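Local coordinates for protein prolyl oligopeptidase (Galerina marginata, PDB 5N4B) that cleaves peptides after proline and closes peptide precursors into the macrocycles of the amanitin toxins, as a dual function serine peptidase and macrocyclase, at residues K285-V290 against N309-D314; V325-N330 against I339-S344; N332-K337 against G535-K540; A360-V365 against A375-N380; G498-S503 against Q618-E623. The protein carries 1 engineered substitution. All coordinates share one frame; numbering follows the deposited sequence.

In the fold
From the N terminus, contact 1 closes a short loop inside one propeller blade, and its segment 309-314 runs on into the next blade. There contact 2 pairs the strands of a hairpin whose connecting loop supplies most of segment 332-337 of contact 3, so contacts 2 and 3 cross. Contact 3 spans almost 200 residues and ties the propeller to helix 536-540 of the alpha/beta hydrolase domain. Contact 4, the first hairpin of the following blade, is nested inside that long loop and is joined to segment 332-337 by a probable hydrogen bond from Leu362 N to Gln335 O. Contact 5, wholly catalytic-domain, crosses contact 3; the two meet where His539 NE2 bonds Glu623 OE1.

Contact 1 (K285-V290 against N309-D314)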
# COMPACT_ATOMS: atom_id res chain seq x y z
N LYS A 285 -7.18 0.74 15.68
CA LYS A 285 -7.80 1.39 16.82
C LYS A 285 -7.18 2.76 16.98
O LYS A 285 -6.04 2.91 16.83
CB LYS A 285 -7.66 0.59 18.10
CG LYS A 285 -8.27 -0.80 18.11
CD LYS A 285 -7.96 -1.51 19.42
CE LYS A 285 -8.65 -2.84 19.51
NZ LYS A 285 -8.06 -3.91 18.69
N ASN A 286 -8.01 3.74 17.26
CA ASN A 286 -7.53 5.07 17.45
C ASN A 286 -8.32 5.92 18.41
O ASN A 286 -9.44 5.76 18.62
CB ASN A 286 -7.37 5.82 16.09
CG ASN A 286 -8.67 6.16 15.38
OD1 ASN A 286 -9.19 7.26 15.43
ND2 ASN A 286 -9.15 5.23 14.75
N LEU A 287 -7.64 6.90 18.97
CA LEU A 287 -8.29 7.93 19.73
C LEU A 287 -8.80 9.02 18.79
O LEU A 287 -8.36 9.16 17.64
CB LEU A 287 -7.33 8.57 20.76
CG LEU A 287 -6.60 7.58 21.66
CD1 LEU A 287 -5.80 8.33 22.71
CD2 LEU A 287 -7.50 6.60 22.31
N LEU A 288 -9.75 9.79 19.27
CA LEU A 288 -10.32 10.88 18.50
C LEU A 288 -10.67 12.01 19.45
O LEU A 288 -11.54 11.86 20.33
CB LEU A 288 -11.58 10.42 17.74
CG LEU A 288 -12.44 11.54 17.12
CD1 LEU A 288 -11.69 12.18 16.04
CD2 LEU A 288 -13.78 10.99 16.66
N TRP A 289 -9.95 13.12 19.31
CA TRP A 289 -10.19 14.32 20.10
C TRP A 289 -10.64 15.43 19.17
O TRP A 289 -10.29 15.45 17.96
CB TRP A 289 -8.96 14.76 20.91
CG TRP A 289 -8.46 13.79 21.95
CD1 TRP A 289 -9.00 12.61 22.34
CD2 TRP A 289 -7.27 13.97 22.73
NE1 TRP A 289 -8.21 12.03 23.32
CE2 TRP A 289 -7.16 12.86 23.58
CE3 TRP A 289 -6.30 14.98 22.77
CZ2 TRP A 289 -6.11 12.72 24.48
CZ3 TRP A 289 -5.23 14.83 23.65
CH2 TRP A 289 -5.18 13.72 24.51
N VAL A 290 -11.44 16.36 19.69
CA VAL A 290 -12.07 17.40 18.89
C VAL A 290 -11.81 18.75 19.52
O VAL A 290 -12.13 18.94 20.70
CB VAL A 290 -13.59 17.18 18.78
CG1 VAL A 290 -14.23 18.28 17.91
CG2 VAL A 290 -13.90 15.79 18.23
N ASN A 309 -11.33 8.39 24.10
CA ASN A 309 -10.11 8.47 24.88
C ASN A 309 -9.61 7.13 25.40
O ASN A 309 -8.76 7.10 26.30
CB ASN A 309 -10.27 9.46 26.04
CG ASN A 309 -8.97 10.01 26.49
OD1 ASN A 309 -8.06 10.26 25.69
ND2 ASN A 309 -8.86 10.20 27.81
N GLU A 310 -10.04 6.03 24.80
CA GLU A 310 -9.44 4.72 25.02
C GLU A 310 -9.35 4.05 23.66
O GLU A 310 -10.14 4.34 22.75
CB GLU A 310 -10.29 3.86 25.98
CG GLU A 310 -11.75 3.79 25.55
CD GLU A 310 -12.60 2.72 26.27
OE1 GLU A 310 -12.32 2.41 27.45
OE2 GLU A 310 -13.54 2.16 25.61
N TYR A 311 -8.35 3.20 23.51
CA TYR A 311 -8.13 2.42 22.30
C TYR A 311 -9.07 1.23 22.29
O TYR A 311 -8.90 0.27 23.04
CB TYR A 311 -6.67 1.95 22.23
CG TYR A 311 -5.71 3.06 21.85
CD1 TYR A 311 -5.59 3.46 20.52
CD2 TYR A 311 -4.94 3.71 22.80
CE1 TYR A 311 -4.74 4.46 20.15
CE2 TYR A 311 -4.07 4.72 22.46
CZ TYR A 311 -3.96 5.09 21.13
OH TYR A 311 -3.12 6.11 20.75
N ALA A 312 -10.04 1.26 21.38
CA ALA A 312 -11.03 0.19 21.29
C ALA A 312 -11.55 -0.03 19.86
O ALA A 312 -11.95 -1.15 19.52
CB ALA A 312 -12.21 0.45 22.19
N ALA A 313 -11.52 1.00 19.02
CA ALA A 313 -12.14 0.90 17.72
C ALA A 313 -11.53 1.93 16.78
O ALA A 313 -10.83 2.85 17.21
CB ALA A 313 -13.66 1.11 17.85
N ASP A 314 -11.83 1.77 15.50
CA ASP A 314 -11.41 2.67 14.42
C ASP A 314 -12.47 3.75 14.27
O ASP A 314 -13.66 3.44 14.20
CB ASP A 314 -11.36 1.78 13.16
CG ASP A 314 -10.89 2.48 11.88
OD1 ASP A 314 -10.91 3.70 11.79
OD2 ASP A 314 -10.54 1.73 10.92
O HOH W 1 -10.73 3.69 20.11
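Loop 309-314 is held to segment 285-290 at three polar points. Asn286 N donates to Ala313 O over 3.0 Å and nearly straight (167° at the hydrogen), although the donor stands above the carbonyl plane. The same oxygen is approached by Lys285 CA at 3.4 Å in a CA-H...O contact. Water 1 fills the second point: it accepts from Ala312 N at 2.8 Å and is also hydrogen-bonded to Asn286 O and Glu310 O, so that it links both backbones. At the far end Trp289 NE1 meets Asn309 OD1 at 3.0 Å, a bent bond (137°) that lies near the indole plane but reaches the amide oxygen from above the amide plane. Between these points Leu287 and Tyr311 make an apolar CH-pi contact: Leu287 CD2 sits over the centre of the Tyr311 ring, 3.8 Å from its centroid, while Leu287 CG lies 3.7 Å from Tyr311 CZ. Separately, the methylenes of Lys285 run alongside the Ala312 backbone, with Lys285 CE 3.7 Å from Ala312 O. Asp314 N, O and OD2 find partners in the following hairpin: Asn330 OD1 takes the N-H, Thr329 OG1 bonds O, and Tyr336 OH bonds OD2. Strand 287-292 lies between strands 273-279 and 305-308 of a four-stranded propeller blade, and the loop leads from outermost strand 305-308 to strand 315-321, which opens the next blade.

Contact 2 (V325-N330 against I339-S344); sequences VYIKTN and ITIDLS
These segments form an antiparallel beta hairpin, the two central strands of a four-stranded blade of the beta-propeller. Four backbone bonds set the register, two between Val325 and Ile341 and two between Ile327 and Ile339; three of the four donors lie in the plane of the carbonyl they meet. Side chains then alternate between the faces. On one face Tyr326 and Thr340, a non-hydrogen-bonded pair, lie side by side and point the same way. Thr340 CG2, anti to its own carbonyl carbon, is laid over the Tyr326 ring 3.7 Å from the centroid and only 15° off the normal, displaced toward the rim. That ring also meets Phe353 edge-to-face. The other face is aliphatic. Ile327 and Ile341 both carry CG1 anti to the carbonyl carbon and cross obliquely, their CD1 atoms touching tip to tip at 3.5 Å. Ile339 instead has CG1 in the crowded position between the backbone N and the carbonyl carbon (chi1 62°), which turns it against Ile327, CG1 to CB 3.9 Å. Thr329 crosses Ile339 at about a right angle, with CG2 atoms 3.8 Å apart. Val325 CG2 reaches Leu343 CD1 at 3.7 Å. Where strand 337-342 ends, an Asx turn forms: Asp342 OD1 accepts from Ser344 N at 2.9 Å through its anti lone pair, and from Ser344 OG at 2.7 Å.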
# COMPACT_ATOMS: atom_id res chain seq x y z
N VAL A 325 -21.62 15.16 14.33
CA VAL A 325 -20.43 14.67 13.62
C VAL A 325 -20.72 13.26 13.12
O VAL A 325 -21.13 12.37 13.92
CB VAL A 325 -19.22 14.68 14.55
CG1 VAL A 325 -18.00 14.26 13.81
CG2 VAL A 325 -19.00 16.07 15.12
N TYR A 326 -20.48 13.04 11.83
CA TYR A 326 -20.72 11.75 11.17
C TYR A 326 -19.38 11.03 11.05
O TYR A 326 -18.40 11.62 10.55
CB TYR A 326 -21.31 11.98 9.78
CG TYR A 326 -22.70 12.52 9.74
CD1 TYR A 326 -22.98 13.83 10.12
CD2 TYR A 326 -23.76 11.75 9.30
CE1 TYR A 326 -24.30 14.33 10.09
CE2 TYR A 326 -25.05 12.21 9.27
CZ TYR A 326 -25.32 13.50 9.65
OH TYR A 326 -26.59 14.03 9.59
N ILE A 327 -19.33 9.78 11.49
CA ILE A 327 -18.08 9.06 11.68
C ILE A 327 -18.23 7.66 11.15
O ILE A 327 -19.18 6.95 11.52
CB ILE A 327 -17.68 9.03 13.16
CG1 ILE A 327 -17.71 10.45 13.76
CG2 ILE A 327 -16.32 8.40 13.33
CD1 ILE A 327 -17.28 10.55 15.25
N LYS A 328 -17.24 7.20 10.38
CA LYS A 328 -17.16 5.80 10.00
C LYS A 328 -16.41 5.07 11.10
O LYS A 328 -15.34 5.51 11.52
CB LYS A 328 -16.40 5.64 8.69
CG LYS A 328 -16.31 4.17 8.22
CD LYS A 328 -15.75 3.97 6.81
CE LYS A 328 -14.32 4.39 6.61
NZ LYS A 328 -13.38 3.55 7.37
N THR A 329 -16.97 3.99 11.61
CA THR A 329 -16.41 3.32 12.77
C THR A 329 -16.67 1.83 12.71
O THR A 329 -17.64 1.38 12.10
CB THR A 329 -16.95 3.91 14.10
OG1 THR A 329 -16.29 3.32 15.23
CG2 THR A 329 -18.40 3.60 14.27
N ASN A 330 -15.81 1.07 13.39
CA ASN A 330 -16.08 -0.34 13.67
C ASN A 330 -16.43 -0.62 15.14
O ASN A 330 -16.41 -1.78 15.56
CB ASN A 330 -14.96 -1.26 13.14
CG ASN A 330 -13.69 -1.06 13.86
OD1 ASN A 330 -13.62 -0.32 14.84
ND2 ASN A 330 -12.64 -1.76 13.42
N ILE A 339 -21.84 6.25 12.35
CA ILE A 339 -22.50 6.78 13.52
C ILE A 339 -22.53 8.30 13.43
O ILE A 339 -21.79 8.94 12.68
CB ILE A 339 -21.84 6.32 14.85
CG1 ILE A 339 -20.40 6.84 14.90
CG2 ILE A 339 -21.90 4.82 15.02
CD1 ILE A 339 -19.77 6.68 16.29
N THR A 340 -23.40 8.89 14.25
CA THR A 340 -23.31 10.30 14.58
C THR A 340 -22.99 10.44 16.06
O THR A 340 -23.51 9.69 16.89
CB THR A 340 -24.60 11.05 14.25
OG1 THR A 340 -25.73 10.48 14.96
CG2 THR A 340 -24.86 11.05 12.73
N ILE A 341 -22.14 11.43 16.39
CA ILE A 341 -21.84 11.84 17.77
C ILE A 341 -22.27 13.30 17.83
O ILE A 341 -21.76 14.14 17.08
CB ILE A 341 -20.36 11.65 18.15
CG1 ILE A 341 -19.93 10.16 18.07
CG2 ILE A 341 -20.12 12.19 19.58
CD1 ILE A 341 -18.50 9.84 18.46
N ASP A 342 -23.25 13.59 18.69
CA ASP A 342 -23.80 14.93 18.84
C ASP A 342 -23.05 15.65 19.96
O ASP A 342 -23.18 15.29 21.14
CB ASP A 342 -25.30 14.84 19.11
CG ASP A 342 -25.96 16.15 19.14
OD1 ASP A 342 -25.29 17.18 19.35
OD2 ASP A 342 -27.19 16.21 18.89
N LEU A 343 -22.20 16.59 19.59
CA LEU A 343 -21.35 17.29 20.54
C LEU A 343 -22.06 18.43 21.24
O LEU A 343 -21.44 19.10 22.06
CB LEU A 343 -20.12 17.81 19.79
CG LEU A 343 -19.21 16.73 19.18
CD1 LEU A 343 -18.02 17.38 18.46
CD2 LEU A 343 -18.73 15.76 20.23
N SER A 344 -23.32 18.73 20.90
CA SER A 344 -24.02 19.77 21.66
C SER A 344 -24.35 19.34 23.07
O SER A 344 -24.75 20.19 23.86
CB SER A 344 -25.28 20.22 20.91
OG SER A 344 -26.24 19.19 20.96

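Contact 3 (N332-K337 against G535-K540)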
# COMPACT_ATOMS: atom_id res chain seq x y z
N ASN A 332 -18.19 -1.83 18.00
CA ASN A 332 -19.23 -2.84 18.13
C ASN A 332 -19.80 -3.25 16.79
O ASN A 332 -20.95 -3.67 16.67
CB ASN A 332 -20.37 -2.37 19.03
CG ASN A 332 -19.92 -2.07 20.40
OD1 ASN A 332 -19.15 -2.82 20.97
ND2 ASN A 332 -20.37 -0.94 20.94
N ALA A 333 -18.95 -3.24 15.74
CA ALA A 333 -19.38 -3.37 14.35
C ALA A 333 -18.21 -3.74 13.47
O ALA A 333 -17.65 -2.90 12.77
CB ALA A 333 -20.04 -2.08 13.87
N PRO A 334 -17.82 -5.00 13.50
CA PRO A 334 -16.61 -5.41 12.78
C PRO A 334 -16.65 -5.19 11.30
O PRO A 334 -15.57 -5.10 10.69
CB PRO A 334 -16.44 -6.88 13.16
CG PRO A 334 -17.74 -7.32 13.61
CD PRO A 334 -18.41 -6.11 14.26
N GLN A 335 -17.82 -5.05 10.67
CA GLN A 335 -17.92 -4.75 9.25
C GLN A 335 -18.07 -3.27 8.97
O GLN A 335 -18.24 -2.87 7.80
CB GLN A 335 -19.10 -5.51 8.64
CG GLN A 335 -18.95 -7.00 8.68
CD GLN A 335 -18.20 -7.57 7.56
OE1 GLN A 335 -17.33 -6.98 6.97
NE2 GLN A 335 -18.55 -8.83 7.24
N TYR A 336 -17.95 -2.43 10.00
CA TYR A 336 -18.03 -0.98 9.95
C TYR A 336 -19.46 -0.48 9.74
O TYR A 336 -20.35 -1.20 9.28
CB TYR A 336 -17.03 -0.39 8.96
CG TYR A 336 -15.58 -0.46 9.34
CD1 TYR A 336 -14.86 -1.64 9.23
CD2 TYR A 336 -14.92 0.66 9.84
CE1 TYR A 336 -13.50 -1.69 9.56
CE2 TYR A 336 -13.58 0.59 10.18
CZ TYR A 336 -12.89 -0.59 10.03
OH TYR A 336 -11.53 -0.72 10.36
N LYS A 337 -19.65 0.80 10.06
CA LYS A 337 -20.95 1.48 10.03
C LYS A 337 -20.70 2.97 10.12
O LYS A 337 -19.57 3.41 10.32
CB LYS A 337 -21.87 1.01 11.16
CG LYS A 337 -21.37 1.35 12.54
CD LYS A 337 -22.33 0.94 13.62
CE LYS A 337 -21.77 1.16 15.00
NZ LYS A 337 -22.83 0.82 16.03
N GLY A 535 -13.85 -7.81 7.24
CA GLY A 535 -13.91 -7.00 8.46
C GLY A 535 -12.93 -7.43 9.54
O GLY A 535 -12.04 -8.28 9.37
N GLU A 536 -13.16 -6.85 10.72
CA GLU A 536 -12.22 -7.05 11.83
C GLU A 536 -12.09 -8.51 12.20
O GLU A 536 -11.01 -8.94 12.64
CB GLU A 536 -12.65 -6.27 13.09
CG GLU A 536 -12.31 -6.98 14.53
CD GLU A 536 -10.84 -6.88 14.94
OE1 GLU A 536 -10.05 -6.26 14.22
OE2 GLU A 536 -10.50 -7.44 16.01
N GLU A 537 -13.15 -9.28 12.11
CA GLU A 537 -13.06 -10.68 12.48
C GLU A 537 -12.17 -11.47 11.51
O GLU A 537 -11.60 -12.49 11.90
CB GLU A 537 -14.44 -11.34 12.62
CG GLU A 537 -15.27 -10.77 13.77
CD GLU A 537 -14.72 -11.16 15.14
OE1 GLU A 537 -14.41 -12.35 15.37
OE2 GLU A 537 -14.61 -10.25 16.00
N TRP A 538 -12.10 -11.04 10.24
CA TRP A 538 -11.22 -11.71 9.29
C TRP A 538 -9.77 -11.43 9.63
O TRP A 538 -8.91 -12.34 9.57
CB TRP A 538 -11.56 -11.24 7.88
CG TRP A 538 -11.20 -12.24 6.82
CD1 TRP A 538 -10.27 -12.07 5.83
CD2 TRP A 538 -11.78 -13.50 6.60
NE1 TRP A 538 -10.27 -13.15 5.02
CE2 TRP A 538 -11.18 -14.06 5.47
CE3 TRP A 538 -12.78 -14.22 7.25
CZ2 TRP A 538 -11.51 -15.33 4.99
CZ3 TRP A 538 -13.14 -15.47 6.77
CH2 TRP A 538 -12.51 -16.02 5.63
N HIS A 539 -9.49 -10.21 10.03
CA HIS A 539 -8.14 -9.84 10.48
C HIS A 539 -7.77 -10.62 11.73
O HIS A 539 -6.68 -11.23 11.82
CB HIS A 539 -8.09 -8.36 10.75
CG HIS A 539 -6.76 -7.84 11.17
ND1 HIS A 539 -6.64 -6.59 11.73
CD2 HIS A 539 -5.50 -8.31 11.01
CE1 HIS A 539 -5.36 -6.34 11.97
NE2 HIS A 539 -4.64 -7.36 11.52
N LYS A 540 -8.69 -10.64 12.70
CA LYS A 540 -8.43 -11.31 13.98
C LYS A 540 -8.20 -12.80 13.79
O LYS A 540 -7.48 -13.44 14.58
CB LYS A 540 -9.59 -11.00 14.93
CG LYS A 540 -9.55 -11.74 16.25
CD LYS A 540 -10.45 -11.08 17.31
CE LYS A 540 -11.92 -11.42 17.18
NZ LYS A 540 -12.74 -10.59 18.15
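With phi 83° and psi -169°, Gly535 swings the chain into helix 536-540 from its N-cap position, while the type I turn from Ala333 to Tyr336, closed by Tyr336 N to Ala333 O at 2.8 Å, presents Pro334 O to that helix end. Glu536 N donates to Pro334 O over 3.0 Å and almost straight (168°), from above the carbonyl plane. Because Gly535 has no side chain, its CA comes within 3.4 Å of the same oxygen. Beside the bond, Pro334 CB rests against Glu536 CB at 3.8 Å. The Glu536 carboxylate then turns away to a salt bridge with Arg543, and Gln335 NE2 is held by Lys358 O. Between these two segments one hydrogen bond and about 190 Å² of buried surface join propeller and hydrolase domain. The carbonyl meets a helix N terminus, whose partial positive charge would probably favour it, if modestly in so short a helix; so small a link is consistent with domains that can part.

Contact 4 (A360-V365 against A375-N380)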
# COMPACT_ATOMS: atom_id res chain seq x y z
N ALA A 360 -21.20 -7.32 4.70
CA ALA A 360 -20.48 -6.51 3.73
C ALA A 360 -19.78 -5.41 4.50
O ALA A 360 -20.40 -4.73 5.32
CB ALA A 360 -21.40 -5.88 2.70
N LYS A 361 -18.51 -5.19 4.20
CA LYS A 361 -17.71 -4.19 4.87
C LYS A 361 -17.99 -2.82 4.27
O LYS A 361 -17.90 -2.61 3.07
CB LYS A 361 -16.24 -4.54 4.71
CG LYS A 361 -15.30 -3.57 5.39
CD LYS A 361 -13.86 -3.94 5.14
CE LYS A 361 -12.94 -3.12 5.90
NZ LYS A 361 -11.54 -3.44 5.47
N LEU A 362 -18.24 -1.86 5.13
CA LEU A 362 -18.34 -0.47 4.69
C LEU A 362 -16.91 0.05 4.58
O LEU A 362 -16.22 0.23 5.59
CB LEU A 362 -19.16 0.33 5.68
CG LEU A 362 -19.29 1.83 5.37
CD1 LEU A 362 -20.05 2.03 4.06
CD2 LEU A 362 -19.92 2.57 6.50
N ALA A 363 -16.46 0.28 3.36
CA ALA A 363 -15.05 0.59 3.08
C ALA A 363 -14.75 2.07 3.02
O ALA A 363 -13.65 2.49 3.38
CB ALA A 363 -14.64 -0.05 1.75
N GLN A 364 -15.69 2.87 2.53
CA GLN A 364 -15.48 4.31 2.36
C GLN A 364 -16.83 5.02 2.36
O GLN A 364 -17.80 4.50 1.77
CB GLN A 364 -14.77 4.56 1.03
CG GLN A 364 -14.30 6.01 0.86
CD GLN A 364 -13.68 6.35 -0.50
OE1 GLN A 364 -13.65 5.57 -1.43
NE2 GLN A 364 -13.29 7.59 -0.62
N VAL A 365 -16.89 6.21 2.95
CA VAL A 365 -18.08 7.07 2.89
C VAL A 365 -17.60 8.49 2.74
O VAL A 365 -16.82 8.96 3.58
CB VAL A 365 -19.00 6.97 4.13
CG1 VAL A 365 -20.22 7.85 3.94
CG2 VAL A 365 -19.50 5.57 4.37
N ALA A 375 -21.28 5.77 -0.59
CA ALA A 375 -20.74 4.68 0.21
C ALA A 375 -20.24 3.59 -0.70
O ALA A 375 -20.90 3.25 -1.69
CB ALA A 375 -21.82 4.08 1.11
N ILE A 376 -19.09 3.02 -0.36
CA ILE A 376 -18.58 1.82 -1.02
C ILE A 376 -18.63 0.70 -0.01
O ILE A 376 -18.06 0.82 1.09
CB ILE A 376 -17.17 2.01 -1.58
CG1 ILE A 376 -17.24 3.01 -2.72
CG2 ILE A 376 -16.60 0.65 -2.07
CD1 ILE A 376 -15.89 3.44 -3.17
N TYR A 377 -19.34 -0.36 -0.37
CA TYR A 377 -19.39 -1.61 0.36
C TYR A 377 -18.56 -2.64 -0.36
O TYR A 377 -18.61 -2.75 -1.61
CB TYR A 377 -20.81 -2.13 0.48
CG TYR A 377 -21.60 -1.45 1.54
CD1 TYR A 377 -21.52 -1.90 2.83
CD2 TYR A 377 -22.42 -0.38 1.26
CE1 TYR A 377 -22.23 -1.28 3.87
CE2 TYR A 377 -23.16 0.21 2.27
CZ TYR A 377 -23.03 -0.24 3.56
OH TYR A 377 -23.76 0.45 4.51
N LYS A 378 -17.79 -3.39 0.39
CA LYS A 378 -17.01 -4.49 -0.15
C LYS A 378 -17.73 -5.77 0.24
O LYS A 378 -17.73 -6.14 1.41
CB LYS A 378 -15.58 -4.44 0.38
CG LYS A 378 -14.64 -5.41 -0.32
CD LYS A 378 -13.27 -5.43 0.28
CE LYS A 378 -12.58 -4.05 0.22
NZ LYS A 378 -12.42 -3.51 -1.14
N ARG A 379 -18.37 -6.43 -0.73
CA ARG A 379 -19.16 -7.62 -0.48
C ARG A 379 -18.49 -8.75 -1.27
O ARG A 379 -18.33 -8.65 -2.51
CB ARG A 379 -20.60 -7.41 -0.97
CG ARG A 379 -21.48 -8.61 -0.64
CD ARG A 379 -22.84 -8.56 -1.38
NE ARG A 379 -23.35 -7.24 -1.22
CZ ARG A 379 -23.93 -6.77 -0.13
NH1 ARG A 379 -24.13 -7.55 0.94
NH2 ARG A 379 -24.30 -5.48 -0.12
N ASN A 380 -18.07 -9.80 -0.58
CA ASN A 380 -17.34 -10.88 -1.24
C ASN A 380 -16.12 -10.32 -1.99
O ASN A 380 -15.74 -10.79 -3.05
CB ASN A 380 -18.22 -11.73 -2.15
CG ASN A 380 -19.30 -12.45 -1.43
OD1 ASN A 380 -20.48 -12.40 -1.83
ND2 ASN A 380 -18.93 -13.08 -0.39
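Backbone pairing comes first. Lys361 and Lys378 exchange two hydrogen bonds, of which Lys378 N to Lys361 O is the shorter at 2.8 Å and nearly straight (169°). Further along, Ile376 O accepts from Ala363 N at 2.8 Å, almost along the C=O axis, and more weakly from Gln364 N at 3.4 Å; Ile376 N returns a bond to Gln364 O. Above this frame, on the face of Leu362, Val365, Ala375 and Tyr377, Leu362 CD1 rides over the Tyr377 ring 4.0 Å from its centroid, offset to the rim, and also touches Ala375 CB. At the strand ends Ala360 CB lies over one face of the Arg379 guanidinium, 3.7 Å from NH1. Ala363 and Gln364 together facing Ile376 define a classic beta bulge, which shifts the register by one residue within the first hairpin of this propeller blade. Beyond the bulge, Gln364 and Ile376 lie side by side, OE1 3.5 Å from CD1, and Ile408 N of the next blade fixes that oxygen. Arg379 is oriented by a salt bridge from NE to Glu384. The two lysines, their NZ atoms 6.7 Å apart, would be expected to repel each other somewhat, but Lys378 bends at its last two torsions to pair with Asp383 and Asp505. Extended Lys361 instead carries its NZ to Gly532 O, a few residues before helix 536-540 in the chain.

Contact 5 (G498-S503 against Q618-E623)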
# COMPACT_ATOMS: atom_id res chain seq x y z
N GLY A 498 -1.83 -10.91 3.41
CA GLY A 498 -2.21 -11.74 4.55
C GLY A 498 -2.02 -11.12 5.92
O GLY A 498 -1.52 -11.77 6.84
N GLY A 499 -2.37 -9.87 6.07
CA GLY A 499 -2.18 -9.23 7.35
C GLY A 499 -2.69 -7.80 7.36
O GLY A 499 -3.03 -7.18 6.33
N PHE A 500 -2.73 -7.26 8.58
CA PHE A 500 -2.90 -5.83 8.85
C PHE A 500 -4.27 -5.31 8.42
O PHE A 500 -4.46 -4.08 8.31
CB PHE A 500 -1.77 -5.00 8.26
CG PHE A 500 -0.41 -5.32 8.84
CD1 PHE A 500 -0.02 -4.73 10.05
CD2 PHE A 500 0.45 -6.21 8.21
CE1 PHE A 500 1.20 -5.01 10.61
CE2 PHE A 500 1.72 -6.51 8.79
CZ PHE A 500 2.10 -5.88 9.98
N ALA A 501 -5.24 -6.21 8.25
CA ALA A 501 -6.57 -5.84 7.76
C ALA A 501 -6.52 -5.25 6.36
O ALA A 501 -7.46 -4.56 5.93
CB ALA A 501 -7.30 -4.91 8.74
N THR A 502 -5.45 -5.51 5.60
CA THR A 502 -5.34 -5.08 4.21
C THR A 502 -6.07 -6.11 3.36
O THR A 502 -5.85 -7.31 3.48
CB THR A 502 -3.87 -4.97 3.84
OG1 THR A 502 -3.28 -3.97 4.69
CG2 THR A 502 -3.68 -4.62 2.38
N SER A 503 -6.98 -5.63 2.53
CA SER A 503 -7.76 -6.47 1.64
C SER A 503 -7.01 -6.74 0.34
O SER A 503 -6.44 -5.81 -0.27
CB SER A 503 -9.10 -5.80 1.34
OG SER A 503 -9.92 -5.86 2.49
N GLN A 618 8.30 -2.23 15.92
CA GLN A 618 7.55 -2.37 17.16
C GLN A 618 6.04 -2.21 16.94
O GLN A 618 5.23 -2.79 17.68
CB GLN A 618 8.06 -1.38 18.22
CG GLN A 618 7.68 0.04 17.96
CD GLN A 618 8.27 0.61 16.67
OE1 GLN A 618 9.41 0.28 16.26
NE2 GLN A 618 7.51 1.53 16.06
N ALA A 619 5.66 -1.44 15.94
CA ALA A 619 4.24 -1.25 15.62
C ALA A 619 3.58 -2.54 15.18
O ALA A 619 2.34 -2.62 15.22
CB ALA A 619 4.10 -0.20 14.55
N TRP A 620 4.35 -3.54 14.76
CA TRP A 620 3.77 -4.80 14.30
C TRP A 620 3.56 -5.82 15.42
O TRP A 620 3.12 -6.94 15.14
CB TRP A 620 4.64 -5.43 13.22
CG TRP A 620 5.08 -4.53 12.14
CD1 TRP A 620 4.48 -3.40 11.69
CD2 TRP A 620 6.28 -4.69 11.40
NE1 TRP A 620 5.24 -2.84 10.69
CE2 TRP A 620 6.35 -3.62 10.49
CE3 TRP A 620 7.30 -5.64 11.42
CZ2 TRP A 620 7.44 -3.48 9.61
CZ3 TRP A 620 8.37 -5.49 10.56
CH2 TRP A 620 8.44 -4.43 9.69
N ILE A 621 3.86 -5.48 16.66
CA ILE A 621 3.50 -6.35 17.77
C ILE A 621 2.00 -6.62 17.78
O ILE A 621 1.57 -7.72 18.16
CB ILE A 621 4.02 -5.75 19.08
CG1 ILE A 621 5.54 -5.92 19.12
CG2 ILE A 621 3.38 -6.42 20.26
CD1 ILE A 621 6.20 -5.12 20.26
N SER A 622 1.17 -5.66 17.36
CA SER A 622 -0.26 -5.91 17.30
C SER A 622 -0.62 -6.95 16.24
O SER A 622 -1.72 -7.51 16.29
CB SER A 622 -1.01 -4.61 17.03
OG SER A 622 -0.56 -4.02 15.86
N GLU A 623 0.27 -7.22 15.29
CA GLU A 623 0.09 -8.20 14.24
C GLU A 623 0.70 -9.56 14.53
O GLU A 623 0.10 -10.58 14.21
CB GLU A 623 0.67 -7.71 12.92
CG GLU A 623 0.24 -8.53 11.71
CD GLU A 623 -1.25 -8.38 11.31
OE1 GLU A 623 -1.91 -7.48 11.85
OE2 GLU A 623 -1.73 -9.21 10.48
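Glu623 OE2 is gripped twice, by Phe500 N at 2.9 Å (155° at the hydrogen) and by a salt bridge from Lys547. The other oxygen, OE1, is bonded by His539 NE2, so the buried carboxylate has two hydrogen bonds and one salt bridge, and the nearby lysine probably favours its ionised form. Phe500 N approaches from above the carboxylate plane, and Gly499, without a side chain, allows its CA within 3.2 Å of OE2. Bent at chi2 (70°), Glu623 lays its carboxylate nearly parallel to the Phe500 ring, with CG 3.8 Å from the centroid. Trp620 meets the edge of the ring in an offset edge-to-face pair: the edge of Phe500 points at the face of the five-membered ring, the planes 75° apart and Phe500 CE1 3.8 Å from Trp620 CD1. A type I' turn, Gly499 to Thr502, closed by Thr502 N to Gly499 O at 3.0 Å, puts Phe500 there. The Phe500 side chain lies about 7 Å from that of Ala578, the engineered replacement of the catalytic serine. Thr502 packs on an aromatic side chain of the bound peptide. As in related prolyl oligopeptidases, Phe500 and Trp620 probably line the proline-specificity pocket of the alpha/beta hydrolase active site.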